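Long-range contacts in antitoxin epsilon (Streptococcus pyogenes, PDB 1GVN), which neutralises its cognate zeta toxin as the antitoxin of a type II toxin-antitoxin system that kills plasmid-free cells after division: residues N48-A53 against H70-S75; N23-Y28 against Q82-E87; F9-I14 against E64-V69. One frame throughout, in Å; residues are numbered along the deposited sequence.

Contact 1 of 3, residues N48-A53 against H70-S75; sequences NQLKLA and HEYWRS
Ala53 sets its single methyl against the ends of two aromatic rings, Tyr72 and Trp73, and Leu50 joins it from one helical turn earlier. CB of Ala53 lies 3.6 Å from CE2 of Tyr72, and the same CB is 3.8 Å from CZ2 of Trp73; a small residue fits here because both rings reach nearly to the opposing backbone. Tyr72 CG is anti to its backbone N (chi1 170°), whereas Trp73 CG is anti to the carbonyl carbon. Neighbours in sequence, the two also pack on each other, Tyr72 CD2 standing 3.6 Å above the indole plane near its rim. The segments belong to helices 42-54 and 63-83 of a three-helix bundle and run antiparallel at 162°, their axes 12.3 Å apart, a wide gap filled by the aromatic pair. Leu50 crosses both rings obliquely, and its CD2 approaches Trp73 CZ3 at 3.8 Å and Tyr72 OH at 3.6 Å. That hydroxyl, buried with the ring, hydrogen-bonds Gln49 OE1 of the second subunit. Trp73 NE1 donates over 2.8 Å to a water in the indole plane, which in turn donates a longer bond, 3.3 Å, to Ala53 O.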
loop_
_atom_site.group_PDB
_atom_site.type_symbol
_atom_site.label_atom_id
_atom_site.label_comp_id
_atom_site.label_asym_id
_atom_site.label_seq_id
_atom_site.Cartn_x
_atom_site.Cartn_y
_atom_site.Cartn_z
ATOM N N ASN A 48 -1.002 8.991 2.974
ATOM C CA ASN A 48 -2.375 8.769 3.398
ATOM C C ASN A 48 -2.726 7.294 3.498
ATOM O O ASN A 48 -3.485 6.894 4.378
ATOM C CB ASN A 48 -3.343 9.504 2.471
ATOM C CG ASN A 48 -3.261 11.017 2.644
ATOM O OD1 ASN A 48 -2.892 11.500 3.713
ATOM N ND2 ASN A 48 -3.614 11.762 1.605
ATOM N N GLN A 49 -2.165 6.492 2.596
ATOM C CA GLN A 49 -2.405 5.057 2.688
ATOM C C GLN A 49 -1.765 4.470 3.941
ATOM O O GLN A 49 -2.319 3.625 4.602
ATOM C CB GLN A 49 -1.877 4.343 1.442
ATOM C CG GLN A 49 -2.630 4.682 0.166
ATOM C CD GLN A 49 -2.076 3.958 -1.045
ATOM O OE1 GLN A 49 -2.057 2.729 -1.090
ATOM N NE2 GLN A 49 -1.626 4.722 -2.034
ATOM N N LEU A 50 -0.584 5.015 4.258
ATOM C CA LEU A 50 0.130 4.564 5.448
ATOM C C LEU A 50 -0.641 4.969 6.703
ATOM O O LEU A 50 -0.681 4.219 7.682
ATOM C CB LEU A 50 1.553 5.141 5.475
ATOM C CG LEU A 50 2.495 4.738 4.326
ATOM C CD1 LEU A 50 3.916 5.221 4.630
ATOM C CD2 LEU A 50 2.495 3.228 4.154
ATOM N N LYS A 51 -1.256 6.149 6.676
ATOM C CA LYS A 51 -2.054 6.606 7.815
ATOM C C LYS A 51 -3.220 5.633 8.013
ATOM O O LYS A 51 -3.573 5.267 9.136
ATOM C CB LYS A 51 -2.605 8.018 7.561
ATOM C CG LYS A 51 -1.547 9.127 7.614
ATOM C CD LYS A 51 -2.151 10.498 7.276
ATOM C CE LYS A 51 -1.169 11.639 7.560
ATOM N NZ LYS A 51 -1.080 11.948 9.019
ATOM N N LEU A 52 -3.813 5.212 6.903
ATOM C CA LEU A 52 -4.937 4.286 6.946
ATOM C C LEU A 52 -4.475 2.949 7.533
ATOM O O LEU A 52 -5.164 2.337 8.351
ATOM C CB LEU A 52 -5.488 4.101 5.529
ATOM C CG LEU A 52 -6.899 3.540 5.355
ATOM C CD1 LEU A 52 -7.286 3.599 3.884
ATOM C CD2 LEU A 52 -6.958 2.119 5.870
ATOM N N ALA A 53 -3.296 2.508 7.120
ATOM C CA ALA A 53 -2.738 1.251 7.602
ATOM C C ALA A 53 -2.521 1.265 9.115
ATOM O O ALA A 53 -2.763 0.268 9.797
ATOM C CB ALA A 53 -1.414 0.971 6.886
ATOM N N HIS A 70 2.959 -7.560 8.694
ATOM C CA HIS A 70 4.406 -7.431 8.716
ATOM C C HIS A 70 4.936 -7.359 7.278
ATOM O O HIS A 70 5.810 -6.548 6.973
ATOM C CB HIS A 70 5.020 -8.618 9.467
ATOM C CG HIS A 70 6.475 -8.456 9.779
ATOM N ND1 HIS A 70 7.153 -9.311 10.623
ATOM C CD2 HIS A 70 7.385 -7.550 9.352
ATOM C CE1 HIS A 70 8.418 -8.938 10.699
ATOM N NE2 HIS A 70 8.585 -7.874 9.936
ATOM N N GLU A 71 4.398 -8.194 6.395
ATOM C CA GLU A 71 4.835 -8.181 4.999
ATOM C C GLU A 71 4.435 -6.859 4.342
ATOM O O GLU A 71 5.178 -6.313 3.527
ATOM C CB GLU A 71 4.223 -9.355 4.233
ATOM C CG GLU A 71 4.552 -9.378 2.737
ATOM C CD GLU A 71 6.036 -9.209 2.447
ATOM O OE1 GLU A 71 6.863 -9.576 3.308
ATOM O OE2 GLU A 71 6.378 -8.721 1.351
ATOM N N TYR A 72 3.258 -6.353 4.696
ATOM C CA TYR A 72 2.782 -5.080 4.159
ATOM C C TYR A 72 3.848 -4.013 4.381
ATOM O O TYR A 72 4.226 -3.281 3.462
ATOM C CB TYR A 72 1.502 -4.641 4.875
ATOM C CG TYR A 72 1.076 -3.223 4.547
ATOM C CD1 TYR A 72 0.297 -2.950 3.425
ATOM C CD2 TYR A 72 1.485 -2.150 5.342
ATOM C CE1 TYR A 72 -0.069 -1.638 3.100
ATOM C CE2 TYR A 72 1.125 -0.834 5.025
ATOM C CZ TYR A 72 0.350 -0.587 3.906
ATOM O OH TYR A 72 -0.017 0.708 3.598
ATOM N N TRP A 73 4.327 -3.924 5.614
ATOM C CA TRP A 73 5.330 -2.931 5.946
ATOM C C TRP A 73 6.666 -3.197 5.285
ATOM O O TRP A 73 7.406 -2.261 4.994
ATOM C CB TRP A 73 5.462 -2.807 7.464
ATOM C CG TRP A 73 4.259 -2.137 8.034
ATOM C CD1 TRP A 73 3.239 -2.723 8.728
ATOM C CD2 TRP A 73 3.896 -0.764 7.871
ATOM N NE1 TRP A 73 2.258 -1.796 9.001
ATOM C CE2 TRP A 73 2.638 -0.586 8.486
ATOM C CE3 TRP A 73 4.514 0.336 7.258
ATOM C CZ2 TRP A 73 1.983 0.649 8.509
ATOM C CZ3 TRP A 73 3.863 1.562 7.282
ATOM C CH2 TRP A 73 2.608 1.707 7.904
ATOM N N ARG A 74 6.980 -4.465 5.034
ATOM C CA ARG A 74 8.228 -4.771 4.349
ATOM C C ARG A 74 8.086 -4.244 2.922
ATOM O O ARG A 74 8.994 -3.597 2.400
ATOM C CB ARG A 74 8.499 -6.281 4.285
ATOM C CG ARG A 74 8.751 -6.971 5.621
ATOM C CD ARG A 74 9.383 -8.351 5.383
ATOM N NE ARG A 74 9.382 -9.194 6.575
ATOM C CZ ARG A 74 8.408 -10.042 6.889
ATOM N NH1 ARG A 74 7.351 -10.166 6.094
ATOM N NH2 ARG A 74 8.489 -10.766 7.998
ATOM N N SER A 75 6.946 -4.514 2.291
ATOM C CA SER A 75 6.750 -4.057 0.915
ATOM C C SER A 75 6.726 -2.538 0.809
ATOM O O SER A 75 7.268 -1.980 -0.144
ATOM C CB SER A 75 5.468 -4.637 0.300
ATOM O OG SER A 75 4.306 -4.148 0.942
HETATM O O HOH W 1 -0.290 -1.811 10.231
#

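Contact 2 of 3, residues N23-Y28 against Q82-E87; sequences NRVLNY and QVLNKE
Leu84 lays its CD2 methyl over one face of the Tyr28 ring, and this is the tight part of the contact. The methyl sits 3.5 Å from the ring centroid and 16° off the normal, a CH-pi interaction, displaced somewhat toward CG, which is 3.4 Å from CD2. Tyr28 has its CG anti to the backbone N (chi1 -179°), and the two side chains slide past each other in opposite directions. The other branch, CD1, turns to the aliphatic part of Arg24 and touches its CG at 3.5 Å. A branched leucine suits the place because one methyl serves an aromatic face and the other an alkyl chain. Arg24 bends at chi3 beyond that contact, and its NH1 bonds to Asn77 and Ser80 on helix 63-83, so the residue offers carbon to Leu84 and charge elsewhere. Val25 flanks the same methyl, its CA 4.2 Å from Leu84 CD1.

Toward the tail the grip slackens. Lys86 N donates a weak bond to Tyr28 OH, 3.1 Å long but bent to 125° at the hydrogen. The phenol has a stronger partner in Glu43, to which Lys86 NZ makes no more than a long, weak ion pair, and His32 stacks with the Tyr28 ring. Lys86 and Asn85 are exposed and touch a crystal neighbour, so their conformation may owe something to the lattice; a polar lysine and asparagine are at home on such a surface.

The chain has by then left helix 63-83: Leu84 is the centre of an inverse gamma turn, closed by a weak 2.7 Å bond from Asn85 N to Val83 O, which follows the end of the helix and turns the chain past the Tyr28 ring.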
loop_
_atom_site.group_PDB
_atom_site.type_symbol
_atom_site.label_atom_id
_atom_site.label_comp_id
_atom_site.label_asym_id
_atom_site.label_seq_id
_atom_site.Cartn_x
_atom_site.Cartn_y
_atom_site.Cartn_z
ATOM N N ASN A 23 7.790 7.374 9.026
ATOM C CA ASN A 23 8.642 8.534 9.259
ATOM C C ASN A 23 9.419 8.958 8.023
ATOM O O ASN A 23 9.578 10.146 7.777
ATOM C CB ASN A 23 9.596 8.283 10.430
ATOM C CG ASN A 23 8.885 8.338 11.769
ATOM O OD1 ASN A 23 7.894 9.050 11.915
ATOM N ND2 ASN A 23 9.389 7.598 12.755
ATOM N N ARG A 24 9.890 7.991 7.242
ATOM C CA ARG A 24 10.618 8.301 6.015
ATOM C C ARG A 24 9.693 9.092 5.098
ATOM O O ARG A 24 10.068 10.130 4.555
ATOM C CB ARG A 24 11.054 7.009 5.310
ATOM C CG ARG A 24 11.706 7.218 3.943
ATOM C CD ARG A 24 12.035 5.879 3.284
ATOM N NE ARG A 24 12.902 5.073 4.139
ATOM C CZ ARG A 24 12.643 3.820 4.505
ATOM N NH1 ARG A 24 11.539 3.211 4.092
ATOM N NH2 ARG A 24 13.481 3.180 5.310
ATOM N N VAL A 25 8.476 8.590 4.927
ATOM C CA VAL A 25 7.499 9.247 4.072
ATOM C C VAL A 25 7.090 10.614 4.614
ATOM O O VAL A 25 7.019 11.590 3.860
ATOM C CB VAL A 25 6.245 8.368 3.896
ATOM C CG1 VAL A 25 5.225 9.084 3.016
ATOM C CG2 VAL A 25 6.638 7.038 3.264
ATOM N N LEU A 26 6.814 10.689 5.913
ATOM C CA LEU A 26 6.430 11.961 6.520
ATOM C C LEU A 26 7.546 12.986 6.321
ATOM O O LEU A 26 7.291 14.117 5.904
ATOM C CB LEU A 26 6.167 11.793 8.022
ATOM C CG LEU A 26 5.814 13.099 8.755
ATOM C CD1 LEU A 26 4.504 13.684 8.212
ATOM C CD2 LEU A 26 5.691 12.824 10.247
ATOM N N ASN A 27 8.781 12.588 6.619
ATOM C CA ASN A 27 9.918 13.492 6.461
ATOM C C ASN A 27 10.019 14.058 5.055
ATOM O O ASN A 27 10.252 15.253 4.870
ATOM C CB ASN A 27 11.233 12.788 6.811
ATOM C CG ASN A 27 11.695 13.097 8.219
ATOM O OD1 ASN A 27 11.508 14.210 8.712
ATOM N ND2 ASN A 27 12.316 12.117 8.873
ATOM N N TYR A 28 9.849 13.191 4.065
ATOM C CA TYR A 28 9.931 13.600 2.669
ATOM C C TYR A 28 8.834 14.601 2.326
ATOM O O TYR A 28 9.102 15.666 1.761
ATOM C CB TYR A 28 9.834 12.363 1.776
ATOM C CG TYR A 28 9.935 12.639 0.295
ATOM C CD1 TYR A 28 8.853 13.157 -0.415
ATOM C CD2 TYR A 28 11.105 12.349 -0.406
ATOM C CE1 TYR A 28 8.928 13.371 -1.788
ATOM C CE2 TYR A 28 11.189 12.557 -1.783
ATOM C CZ TYR A 28 10.094 13.065 -2.464
ATOM O OH TYR A 28 10.156 13.243 -3.828
ATOM N N GLN A 82 11.738 3.740 -3.298
ATOM C CA GLN A 82 11.735 3.983 -4.739
ATOM C C GLN A 82 11.028 5.283 -5.132
ATOM O O GLN A 82 11.573 6.087 -5.884
ATOM C CB GLN A 82 11.067 2.814 -5.482
ATOM C CG GLN A 82 11.185 2.913 -7.005
ATOM C CD GLN A 82 10.435 1.820 -7.749
ATOM O OE1 GLN A 82 10.432 0.658 -7.339
ATOM N NE2 GLN A 82 9.812 2.187 -8.866
ATOM N N VAL A 83 9.816 5.486 -4.629
ATOM C CA VAL A 83 9.048 6.680 -4.972
ATOM C C VAL A 83 9.605 7.996 -4.453
ATOM O O VAL A 83 9.391 9.044 -5.064
ATOM C CB VAL A 83 7.598 6.569 -4.494
ATOM C CG1 VAL A 83 6.876 5.536 -5.310
ATOM C CG2 VAL A 83 7.558 6.210 -3.021
ATOM N N LEU A 84 10.304 7.950 -3.326
ATOM C CA LEU A 84 10.876 9.161 -2.751
ATOM C C LEU A 84 12.121 9.505 -3.555
ATOM O O LEU A 84 13.246 9.449 -3.060
ATOM C CB LEU A 84 11.195 8.925 -1.269
ATOM C CG LEU A 84 9.938 8.486 -0.501
ATOM C CD1 LEU A 84 10.246 8.293 0.975
ATOM C CD2 LEU A 84 8.852 9.535 -0.680
ATOM N N ASN A 85 11.894 9.922 -4.817
ATOM C CA ASN A 85 12.909 10.167 -5.835
ATOM C C ASN A 85 13.379 11.617 -5.806
ATOM O O ASN A 85 14.622 11.853 -5.992
ATOM C CB ASN A 85 12.372 9.815 -7.223
ATOM C CG ASN A 85 13.414 9.983 -8.310
ATOM O OD1 ASN A 85 14.610 9.838 -8.064
ATOM N ND2 ASN A 85 12.960 10.287 -9.521
ATOM N N LYS A 86 12.531 12.617 -5.714
ATOM C CA LYS A 86 12.962 14.010 -5.759
ATOM C C LYS A 86 13.987 14.360 -4.685
ATOM O O LYS A 86 13.918 13.876 -3.555
ATOM C CB LYS A 86 11.749 14.942 -5.674
ATOM C CG LYS A 86 11.001 15.052 -6.996
ATOM C CD LYS A 86 9.716 15.851 -6.878
ATOM C CE LYS A 86 8.667 15.088 -6.095
ATOM N NZ LYS A 86 7.361 15.790 -6.099
ATOM N N GLU A 87 14.948 15.198 -5.060
ATOM C CA GLU A 87 16.013 15.623 -4.159
ATOM C C GLU A 87 15.644 16.936 -3.466
ATOM O O GLU A 87 14.498 17.380 -3.542
ATOM C CB GLU A 87 17.309 15.809 -4.954
ATOM C CG GLU A 87 18.548 16.056 -4.109
ATOM C CD GLU A 87 19.699 16.617 -4.921
ATOM O OE1 GLU A 87 19.590 17.771 -5.392
ATOM O OE2 GLU A 87 20.710 15.903 -5.093
#

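Contact 3 of 3, residues F9-I14 against E64-V69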
loop_
_atom_site.group_PDB
_atom_site.type_symbol
_atom_site.label_atom_id
_atom_site.label_comp_id
_atom_site.label_asym_id
_atom_site.label_seq_id
_atom_site.Cartn_x
_atom_site.Cartn_y
_atom_site.Cartn_z
ATOM N N PHE A 9 5.612 -10.376 19.998
ATOM C CA PHE A 9 6.890 -10.092 19.357
ATOM C C PHE A 9 6.655 -9.596 17.928
ATOM O O PHE A 9 7.291 -8.639 17.473
ATOM C CB PHE A 9 7.771 -11.349 19.345
ATOM C CG PHE A 9 9.146 -11.122 18.775
ATOM C CD1 PHE A 9 9.370 -11.200 17.405
ATOM C CD2 PHE A 9 10.217 -10.818 19.612
ATOM C CE1 PHE A 9 10.642 -10.978 16.874
ATOM C CE2 PHE A 9 11.494 -10.594 19.090
ATOM C CZ PHE A 9 11.705 -10.673 17.721
ATOM N N GLU A 10 5.735 -10.248 17.226
ATOM C CA GLU A 10 5.411 -9.856 15.858
ATOM C C GLU A 10 4.935 -8.404 15.867
ATOM O O GLU A 10 5.330 -7.605 15.022
ATOM C CB GLU A 10 4.301 -10.748 15.301
ATOM C CG GLU A 10 4.135 -10.671 13.787
ATOM C CD GLU A 10 5.304 -11.291 13.040
ATOM O OE1 GLU A 10 6.115 -11.994 13.681
ATOM O OE2 GLU A 10 5.408 -11.089 11.811
ATOM N N ILE A 11 4.085 -8.066 16.832
ATOM C CA ILE A 11 3.563 -6.710 16.946
ATOM C C ILE A 11 4.665 -5.695 17.249
ATOM O O ILE A 11 4.652 -4.583 16.722
ATOM C CB ILE A 11 2.462 -6.634 18.030
ATOM C CG1 ILE A 11 1.221 -7.398 17.543
ATOM C CG2 ILE A 11 2.127 -5.177 18.347
ATOM C CD1 ILE A 11 0.073 -7.443 18.530
ATOM N N GLU A 12 5.622 -6.076 18.088
ATOM C CA GLU A 12 6.716 -5.174 18.426
ATOM C C GLU A 12 7.549 -4.867 17.183
ATOM O O GLU A 12 7.983 -3.731 16.979
ATOM C CB GLU A 12 7.602 -5.791 19.513
ATOM C CG GLU A 12 8.669 -4.845 20.054
ATOM C CD GLU A 12 10.045 -5.070 19.437
ATOM O OE1 GLU A 12 10.152 -5.124 18.192
ATOM O OE2 GLU A 12 11.028 -5.185 20.204
ATOM N N ILE A 13 7.775 -5.880 16.355
ATOM C CA ILE A 13 8.558 -5.691 15.135
ATOM C C ILE A 13 7.778 -4.808 14.161
ATOM O O ILE A 13 8.331 -3.876 13.581
ATOM C CB ILE A 13 8.887 -7.048 14.464
ATOM C CG1 ILE A 13 9.779 -7.885 15.389
ATOM C CG2 ILE A 13 9.589 -6.824 13.124
ATOM C CD1 ILE A 13 11.123 -7.254 15.714
ATOM N N ILE A 14 6.491 -5.098 13.991
ATOM C CA ILE A 14 5.651 -4.303 13.100
ATOM C C ILE A 14 5.696 -2.832 13.497
ATOM O O ILE A 14 5.912 -1.965 12.657
ATOM C CB ILE A 14 4.173 -4.763 13.134
ATOM C CG1 ILE A 14 4.036 -6.128 12.462
ATOM C CG2 ILE A 14 3.278 -3.724 12.430
ATOM C CD1 ILE A 14 2.672 -6.749 12.629
ATOM N N GLU A 64 -1.556 -15.038 11.833
ATOM C CA GLU A 64 -1.485 -15.023 10.377
ATOM C C GLU A 64 -1.734 -13.614 9.847
ATOM O O GLU A 64 -1.070 -13.167 8.915
ATOM C CB GLU A 64 -2.516 -15.985 9.779
ATOM C CG GLU A 64 -2.233 -17.466 10.043
ATOM C CD GLU A 64 -2.289 -17.839 11.519
ATOM O OE1 GLU A 64 -3.332 -17.585 12.167
ATOM O OE2 GLU A 64 -1.290 -18.394 12.030
ATOM N N GLU A 65 -2.700 -12.921 10.435
ATOM C CA GLU A 65 -3.004 -11.567 9.998
ATOM C C GLU A 65 -1.840 -10.636 10.330
ATOM O O GLU A 65 -1.557 -9.701 9.586
ATOM C CB GLU A 65 -4.289 -11.069 10.663
ATOM C CG GLU A 65 -5.541 -11.795 10.193
ATOM C CD GLU A 65 -6.794 -11.302 10.890
ATOM O OE1 GLU A 65 -6.796 -11.251 12.140
ATOM O OE2 GLU A 65 -7.778 -10.970 10.195
ATOM N N LEU A 66 -1.160 -10.899 11.444
ATOM C CA LEU A 66 -0.025 -10.074 11.844
ATOM C C LEU A 66 1.154 -10.270 10.894
ATOM O O LEU A 66 1.878 -9.320 10.579
ATOM C CB LEU A 66 0.404 -10.409 13.274
ATOM C CG LEU A 66 -0.575 -9.996 14.378
ATOM C CD1 LEU A 66 -0.069 -10.489 15.716
ATOM C CD2 LEU A 66 -0.732 -8.474 14.391
ATOM N N GLN A 67 1.341 -11.503 10.430
ATOM C CA GLN A 67 2.435 -11.802 9.523
ATOM C C GLN A 67 2.168 -11.123 8.182
ATOM O O GLN A 67 3.098 -10.699 7.495
ATOM C CB GLN A 67 2.582 -13.319 9.364
ATOM C CG GLN A 67 2.852 -14.029 10.691
ATOM C CD GLN A 67 2.853 -15.542 10.564
ATOM O OE1 GLN A 67 1.956 -16.122 9.955
ATOM N NE2 GLN A 67 3.855 -16.185 11.148
ATOM N N ALA A 68 0.895 -11.010 7.822
ATOM C CA ALA A 68 0.523 -10.340 6.583
ATOM C C ALA A 68 0.813 -8.850 6.758
ATOM O O ALA A 68 1.367 -8.213 5.867
ATOM C CB ALA A 68 -0.952 -10.553 6.282
ATOM N N VAL A 69 0.444 -8.299 7.912
ATOM C CA VAL A 69 0.693 -6.885 8.178
ATOM C C VAL A 69 2.190 -6.627 8.138
ATOM O O VAL A 69 2.642 -5.613 7.614
ATOM C CB VAL A 69 0.160 -6.458 9.562
ATOM C CG1 VAL A 69 0.664 -5.060 9.909
ATOM C CG2 VAL A 69 -1.356 -6.463 9.551
HETATM O O HOH W 2 5.865 -14.885 12.510
#
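Leu66 packs against Glu10 and Ile11. Its CB meets the methylene CG of Glu10 at 3.8 Å, the two chains sliding past each other in opposite directions. CG stands anti to the carbonyl carbon (chi1 -69°). Of the two methyls, CD1 reaches Ile11 CG1 at 3.8 Å and comes a little less near to CD1 of the same residue, while CD2 touches that same CG1 at 3.9 Å. Leu66 CD2 also lies 4.2 Å from Ile14 CD1. The branched leucine thus fills a notch between side chains one turn apart on the other helix.

Ile14 takes up the next turn. Its CD1 lies against the backbone of helix 63-83, 3.4 Å from Leu66 O, and against Val69 CG1 at 3.8 Å; its CG2 branch meets the same valine methyl, and the two side chains cross at about a right angle. Isoleucine suits the place because its long branch reaches the backbone and its short one the valine methyl; the axes are 9.8 Å apart.

Glu10 marks the polar border. Its chain bends at chi2, and OE2 probably has His70 as its partner. OE1 receives a bond from a water that accepts from Gln67 NE2 at 2.8 Å, the carboxylate and amide planes being 79° apart. Glutamate and glutamine suit this edge, having carbon for the interface and polar tips for the water.

Helices 5-31 and 63-83 run nearly parallel here, at 19°. Leu58, Phe59 and Tyr61 of the loop that leads from helix 42-54 into helix 63-83 pack beside the apolar residues, Trp73 extends the core beyond Ile14, and Leu42 of the second subunit packs on Val69 and Ala68.

Overall arrangement
Helix 63-83 links all three contacts. Contact 3 joins it to helix 5-31, and contact 2 joins the chain just past its end to the same helix, on opposite sides of the chain's centre and about 24 Å apart between their centres; contact 1, only 4 Å from that centre, adds helix 42-54. Contact 1 touches both: Leu50 CD1 packs on Val25 CG2 of contact 2 at 3.5 Å, and His70 ND1 is 2.8 Å from Glu10 OE2 of contact 3, a probable hydrogen bond. His70, Arg74, Asn23 and Asn27 also bond to a chain of another protein in the assembly, presumably the zeta toxin, and each contact additionally touches the second antitoxin subunit.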